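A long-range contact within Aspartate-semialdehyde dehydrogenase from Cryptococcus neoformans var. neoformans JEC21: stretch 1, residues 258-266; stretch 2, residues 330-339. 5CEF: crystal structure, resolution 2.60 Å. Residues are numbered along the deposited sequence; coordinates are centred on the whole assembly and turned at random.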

ATOM      1  N   THR A 258      -6.606 -12.065  -9.155  1.00 21.18           N
ATOM      2  CA  THR A 258      -5.808 -12.392 -10.321  1.00 22.48           C
ATOM      3  C   THR A 258      -5.353 -13.840 -10.251  1.00 24.37           C
ATOM      4  O   THR A 258      -5.054 -14.334  -9.175  1.00 28.01           O
ATOM      5  CB  THR A 258      -4.594 -11.478 -10.353  1.00 22.42           C
ATOM      6  OG1 THR A 258      -5.046 -10.109 -10.382  1.00 22.94           O
ATOM      7  CG2 THR A 258      -3.742 -11.772 -11.536  1.00 23.56           C
ATOM      8  N   GLY A 259      -5.348 -14.541 -11.384  1.00 24.74           N
ATOM      9  CA  GLY A 259      -4.918 -15.945 -11.434  1.00 25.35           C
ATOM     10  C   GLY A 259      -3.904 -16.181 -12.534  1.00 26.06           C
ATOM     11  O   GLY A 259      -4.067 -15.659 -13.632  1.00 28.45           O
ATOM     12  N   CYS A 260      -2.876 -16.951 -12.231  1.00 24.11           N
ATOM     13  CA  CYS A 260      -1.835 -17.290 -13.179  1.00 24.72           C
ATOM     14  C   CYS A 260      -1.943 -18.794 -13.470  1.00 26.27           C
ATOM     15  O   CYS A 260      -1.642 -19.603 -12.623  1.00 26.83           O
ATOM     16  CB  CYS A 260      -0.460 -16.972 -12.573  1.00 24.85           C
ATOM     17  SG  CYS A 260      -0.119 -15.209 -12.244  1.00 29.54           S
ATOM     18  N   VAL A 261      -2.396 -19.145 -14.670  1.00 26.13           N
ATOM     19  CA  VAL A 261      -2.901 -20.463 -14.968  1.00 25.35           C
ATOM     20  C   VAL A 261      -2.104 -21.122 -16.077  1.00 25.95           C
ATOM     21  O   VAL A 261      -1.839 -20.494 -17.101  1.00 26.15           O
ATOM     22  CB  VAL A 261      -4.388 -20.388 -15.380  1.00 26.94           C
ATOM     23  CG1 VAL A 261      -4.993 -21.776 -15.582  1.00 27.02           C
ATOM     24  CG2 VAL A 261      -5.202 -19.679 -14.308  1.00 28.92           C
ATOM     25  N   SER A 262      -1.723 -22.380 -15.881  1.00 26.22           N
ATOM     26  CA  SER A 262      -1.168 -23.198 -16.981  1.00 30.86           C
ATOM     27  C   SER A 262      -2.082 -24.396 -17.257  1.00 27.95           C
ATOM     28  O   SER A 262      -2.578 -25.018 -16.340  1.00 24.42           O
ATOM     29  CB  SER A 262       0.236 -23.687 -16.653  1.00 33.69           C
ATOM     30  OG  SER A 262       1.100 -22.580 -16.372  1.00 42.24           O
ATOM     31  N   VAL A 263      -2.304 -24.694 -18.526  1.00 27.77           N
ATOM     32  CA  VAL A 263      -3.257 -25.703 -18.913  1.00 26.85           C
ATOM     33  C   VAL A 263      -2.671 -26.672 -19.908  1.00 29.47           C
ATOM     34  O   VAL A 263      -2.011 -26.272 -20.864  1.00 31.57           O
ATOM     35  CB  VAL A 263      -4.496 -25.068 -19.545  1.00 26.40           C
ATOM     36  CG1 VAL A 263      -5.476 -26.137 -20.000  1.00 28.69           C
ATOM     37  CG2 VAL A 263      -5.209 -24.180 -18.549  1.00 26.11           C
ATOM     38  N   LYS A 264      -2.948 -27.955 -19.685  1.00 31.78           N
ATOM     39  CA  LYS A 264      -2.695 -28.999 -20.644  1.00 31.92           C
ATOM     40  C   LYS A 264      -3.997 -29.588 -21.128  1.00 32.19           C
ATOM     41  O   LYS A 264      -4.769 -30.080 -20.316  1.00 34.09           O
ATOM     42  CB  LYS A 264      -1.881 -30.106 -19.990  1.00 36.15           C
ATOM     43  CG  LYS A 264      -1.746 -31.356 -20.836  1.00 39.80           C
ATOM     44  CD  LYS A 264      -0.367 -31.467 -21.462  1.00 45.02           C
ATOM     45  CE  LYS A 264      -0.402 -32.003 -22.902  1.00 52.67           C
ATOM     46  NZ  LYS A 264       0.650 -31.363 -23.774  1.00 51.31           N
ATOM     47  N   PHE A 265      -4.200 -29.612 -22.450  1.00 30.48           N
ATOM     48  CA  PHE A 265      -5.402 -30.181 -23.033  1.00 30.32           C
ATOM     49  C   PHE A 265      -5.283 -31.694 -23.177  1.00 31.73           C
ATOM     50  O   PHE A 265      -4.185 -32.192 -23.384  1.00 29.61           O
ATOM     51  CB  PHE A 265      -5.672 -29.558 -24.392  1.00 28.11           C
ATOM     52  CG  PHE A 265      -5.899 -28.104 -24.337  1.00 27.79           C
ATOM     53  CD1 PHE A 265      -7.144 -27.600 -24.056  1.00 29.04           C
ATOM     54  CD2 PHE A 265      -4.858 -27.231 -24.538  1.00 28.48           C
ATOM     55  CE1 PHE A 265      -7.363 -26.230 -23.967  1.00 28.72           C
ATOM     56  CE2 PHE A 265      -5.066 -25.871 -24.459  1.00 30.08           C
ATOM     57  CZ  PHE A 265      -6.325 -25.361 -24.186  1.00 28.27           C
ATOM     58  N   ALA A 266      -6.414 -32.404 -23.101  1.00 32.74           N
ATOM     59  CA  ALA A 266      -6.417 -33.852 -23.355  1.00 38.89           C
ATOM     60  C   ALA A 266      -6.143 -34.172 -24.831  1.00 42.72           C
ATOM     61  O   ALA A 266      -5.508 -35.190 -25.158  1.00 42.98           O
ATOM     62  CB  ALA A 266      -7.734 -34.481 -22.931  1.00 37.37           C
ATOM     63  N   GLU A 330       2.254 -19.672 -25.159  1.00 36.23           N
ATOM     64  CA  GLU A 330       2.680 -21.038 -24.990  1.00 41.11           C
ATOM     65  C   GLU A 330       3.341 -21.254 -23.665  1.00 38.44           C
ATOM     66  O   GLU A 330       4.039 -20.377 -23.177  1.00 33.72           O
ATOM     67  CB  GLU A 330       3.639 -21.426 -26.093  1.00 48.92           C
ATOM     68  CG  GLU A 330       2.892 -21.757 -27.386  1.00 58.25           C
ATOM     69  CD  GLU A 330       3.846 -22.118 -28.495  1.00 60.99           C
ATOM     70  OE1 GLU A 330       4.890 -22.764 -28.195  1.00 59.84           O
ATOM     71  OE2 GLU A 330       3.545 -21.736 -29.646  1.00 60.46           O
ATOM     72  N   CYS A 331       3.106 -22.434 -23.098  1.00 38.35           N
ATOM     73  CA  CYS A 331       3.759 -22.897 -21.874  1.00 34.84           C
ATOM     74  C   CYS A 331       4.752 -23.980 -22.254  1.00 33.94           C
ATOM     75  O   CYS A 331       4.394 -24.971 -22.846  1.00 36.48           O
ATOM     76  CB  CYS A 331       2.747 -23.474 -20.928  1.00 33.09           C
ATOM     77  SG  CYS A 331       3.420 -24.113 -19.388  1.00 31.70           S
ATOM     78  N   PRO A 332       6.027 -23.783 -21.950  1.00 33.81           N
ATOM     79  CA  PRO A 332       7.007 -24.823 -22.282  1.00 34.92           C
ATOM     80  C   PRO A 332       6.755 -26.192 -21.637  1.00 36.99           C
ATOM     81  O   PRO A 332       7.315 -27.182 -22.092  1.00 43.15           O
ATOM     82  CB  PRO A 332       8.306 -24.250 -21.738  1.00 33.67           C
ATOM     83  CG  PRO A 332       8.096 -22.773 -21.718  1.00 35.05           C
ATOM     84  CD  PRO A 332       6.655 -22.581 -21.387  1.00 33.78           C
ATOM     85  N   VAL A 333       5.916 -26.241 -20.603  1.00 35.73           N
ATOM     86  CA  VAL A 333       5.669 -27.458 -19.880  1.00 34.47           C
ATOM     87  C   VAL A 333       4.336 -28.099 -20.228  1.00 34.51           C
ATOM     88  O   VAL A 333       4.259 -29.310 -20.388  1.00 33.80           O
ATOM     89  CB  VAL A 333       5.723 -27.184 -18.386  1.00 35.60           C
ATOM     90  CG1 VAL A 333       5.263 -28.389 -17.573  1.00 37.19           C
ATOM     91  CG2 VAL A 333       7.136 -26.822 -18.013  1.00 36.94           C
ATOM     92  N   PHE A 334       3.281 -27.293 -20.284  1.00 32.69           N
ATOM     93  CA  PHE A 334       1.971 -27.772 -20.666  1.00 30.67           C
ATOM     94  C   PHE A 334       1.659 -27.219 -22.056  1.00 31.97           C
ATOM     95  O   PHE A 334       2.530 -27.242 -22.913  1.00 34.35           O
ATOM     96  CB  PHE A 334       0.942 -27.355 -19.610  1.00 32.48           C
ATOM     97  CG  PHE A 334       1.133 -28.026 -18.281  1.00 32.01           C
ATOM     98  CD1 PHE A 334       1.423 -29.395 -18.218  1.00 36.23           C
ATOM     99  CD2 PHE A 334       1.023 -27.322 -17.108  1.00 31.22           C
ATOM    100  CE1 PHE A 334       1.587 -30.039 -16.993  1.00 37.82           C
ATOM    101  CE2 PHE A 334       1.170 -27.949 -15.870  1.00 34.54           C
ATOM    102  CZ  PHE A 334       1.451 -29.309 -15.810  1.00 35.87           C
ATOM    103  N   ASP A 335       0.440 -26.757 -22.330  1.00 28.69           N
ATOM    104  CA  ASP A 335       0.149 -26.278 -23.661  1.00 28.54           C
ATOM    105  C   ASP A 335       0.054 -24.773 -23.687  1.00 30.13           C
ATOM    106  O   ASP A 335       0.669 -24.124 -24.496  1.00 30.77           O
ATOM    107  CB  ASP A 335      -1.156 -26.907 -24.166  1.00 29.48           C
ATOM    108  CG  ASP A 335      -1.024 -28.385 -24.382  1.00 29.95           C
ATOM    109  OD1 ASP A 335       0.073 -28.797 -24.815  1.00 30.78           O
ATOM    110  OD2 ASP A 335      -1.979 -29.135 -24.091  1.00 30.71           O
ATOM    111  N   ILE A 336      -0.756 -24.220 -22.804  1.00 34.29           N
ATOM    112  CA  ILE A 336      -1.077 -22.821 -22.842  1.00 35.68           C
ATOM    113  C   ILE A 336      -1.060 -22.279 -21.429  1.00 32.87           C
ATOM    114  O   ILE A 336      -1.539 -22.940 -20.507  1.00 31.37           O
ATOM    115  CB  ILE A 336      -2.446 -22.634 -23.535  1.00 39.85           C
ATOM    116  CG1 ILE A 336      -2.272 -22.544 -25.063  1.00 47.72           C
ATOM    117  CG2 ILE A 336      -3.253 -21.496 -22.947  1.00 42.51           C
ATOM    118  CD1 ILE A 336      -1.675 -21.270 -25.593  1.00 50.43           C
ATOM    119  N   LYS A 337      -0.541 -21.067 -21.265  1.00 30.46           N
ATOM    120  CA  LYS A 337      -0.684 -20.346 -19.990  1.00 31.20           C
ATOM    121  C   LYS A 337      -1.201 -18.938 -20.176  1.00 27.56           C
ATOM    122  O   LYS A 337      -1.120 -18.360 -21.258  1.00 29.62           O
ATOM    123  CB  LYS A 337       0.622 -20.350 -19.159  1.00 28.35           C
ATOM    124  CG  LYS A 337       1.816 -19.709 -19.830  1.00 29.28           C
ATOM    125  CD  LYS A 337       3.077 -19.874 -18.983  1.00 29.67           C
ATOM    126  CE  LYS A 337       4.311 -19.369 -19.748  1.00 30.37           C
ATOM    127  NZ  LYS A 337       5.624 -19.571 -19.099  1.00 30.60           N
ATOM    128  N   PHE A 338      -1.747 -18.391 -19.107  1.00 26.23           N
ATOM    129  CA  PHE A 338      -2.381 -17.082 -19.193  1.00 25.37           C
ATOM    130  C   PHE A 338      -2.615 -16.489 -17.826  1.00 23.80           C
ATOM    131  O   PHE A 338      -2.373 -17.122 -16.803  1.00 24.24           O
ATOM    132  CB  PHE A 338      -3.711 -17.171 -19.971  1.00 24.20           C
ATOM    133  CG  PHE A 338      -4.737 -18.066 -19.339  1.00 23.88           C
ATOM    134  CD1 PHE A 338      -5.641 -17.574 -18.469  1.00 24.54           C
ATOM    135  CD2 PHE A 338      -4.817 -19.386 -19.658  1.00 27.55           C
ATOM    136  CE1 PHE A 338      -6.604 -18.377 -17.889  1.00 25.54           C
ATOM    137  CE2 PHE A 338      -5.795 -20.198 -19.107  1.00 27.00           C
ATOM    138  CZ  PHE A 338      -6.680 -19.692 -18.197  1.00 25.41           C
ATOM    139  N   VAL A 339      -3.109 -15.272 -17.831  1.00 23.28           N
ATOM    140  CA  VAL A 339      -3.466 -14.565 -16.622  1.00 24.75           C
ATOM    141  C   VAL A 339      -4.956 -14.216 -16.701  1.00 25.47           C
ATOM    142  O   VAL A 339      -5.398 -13.740 -17.728  1.00 25.26           O
ATOM    143  CB  VAL A 339      -2.669 -13.259 -16.513  1.00 24.77           C
ATOM    144  CG1 VAL A 339      -3.170 -12.432 -15.359  1.00 24.95           C
ATOM    145  CG2 VAL A 339      -1.201 -13.575 -16.338  1.00 26.24           C
TER

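What does stretch 2 contribute before its strand begins? Glu330, Pro332 and Val333 make no contact with stretch 1, and Cys331 only approaches it, its SG lying 4.1 Å from OG of Ser262. Phe334 is the first residue to pack firmly. Its CB points toward stretch 1, and with chi1 in the m well the ring edge lies against Ser262, with CD2 3.7 Å from CB of that residue, while CD1 lies 3.8 Å from CB of Lys264.

How does Asp335 fasten the end of the pairing? Its backbone N donates to O of Val263 (2.9 Å), and its carboxylate accepts from two donors. OD1 forms a salt bridge with NZ of Lys264 at 2.8 Å; OD2 accepts a hydrogen bond from N of Phe265, also at 2.8 Å. A short acidic side chain suits this place, offering one oxygen to a charged amine and the other to a main-chain amide.

What joins the strands from Ile336 onward? They run antiparallel. Ile336 N donates to Val263 O (3.1 Å), and Val263 N returns a bond to Ile336 O (2.8 Å). Ile336 CB makes an apolar contact with the Phe265 ring edge, 4.3 Å from CE2. Lys337 faces Ser262 in a non-hydrogen-bonded pair, their CA atoms 4.2 Å apart; its extended chain leads away, and its NZ is hydrogen-bonded elsewhere in the structure.

How do Phe338 and Val339 complete the contact? Phe338 pairs with Val261 through two 2.9 Å bonds, Val261 N to Phe338 O and Phe338 N to Val261 O. Its ring lies on the same sheet face as Val261 and Val263: CB of Val261 sits over the ring, 3.7 Å from CZ, in a CH-pi contact. Such flat, apolar packing suits a buried site. Val339 pairs with Cys260, and its CA makes a CA-H...O contact with Gly259 O at 3.2 Å. Together the stretches bury 691 Å².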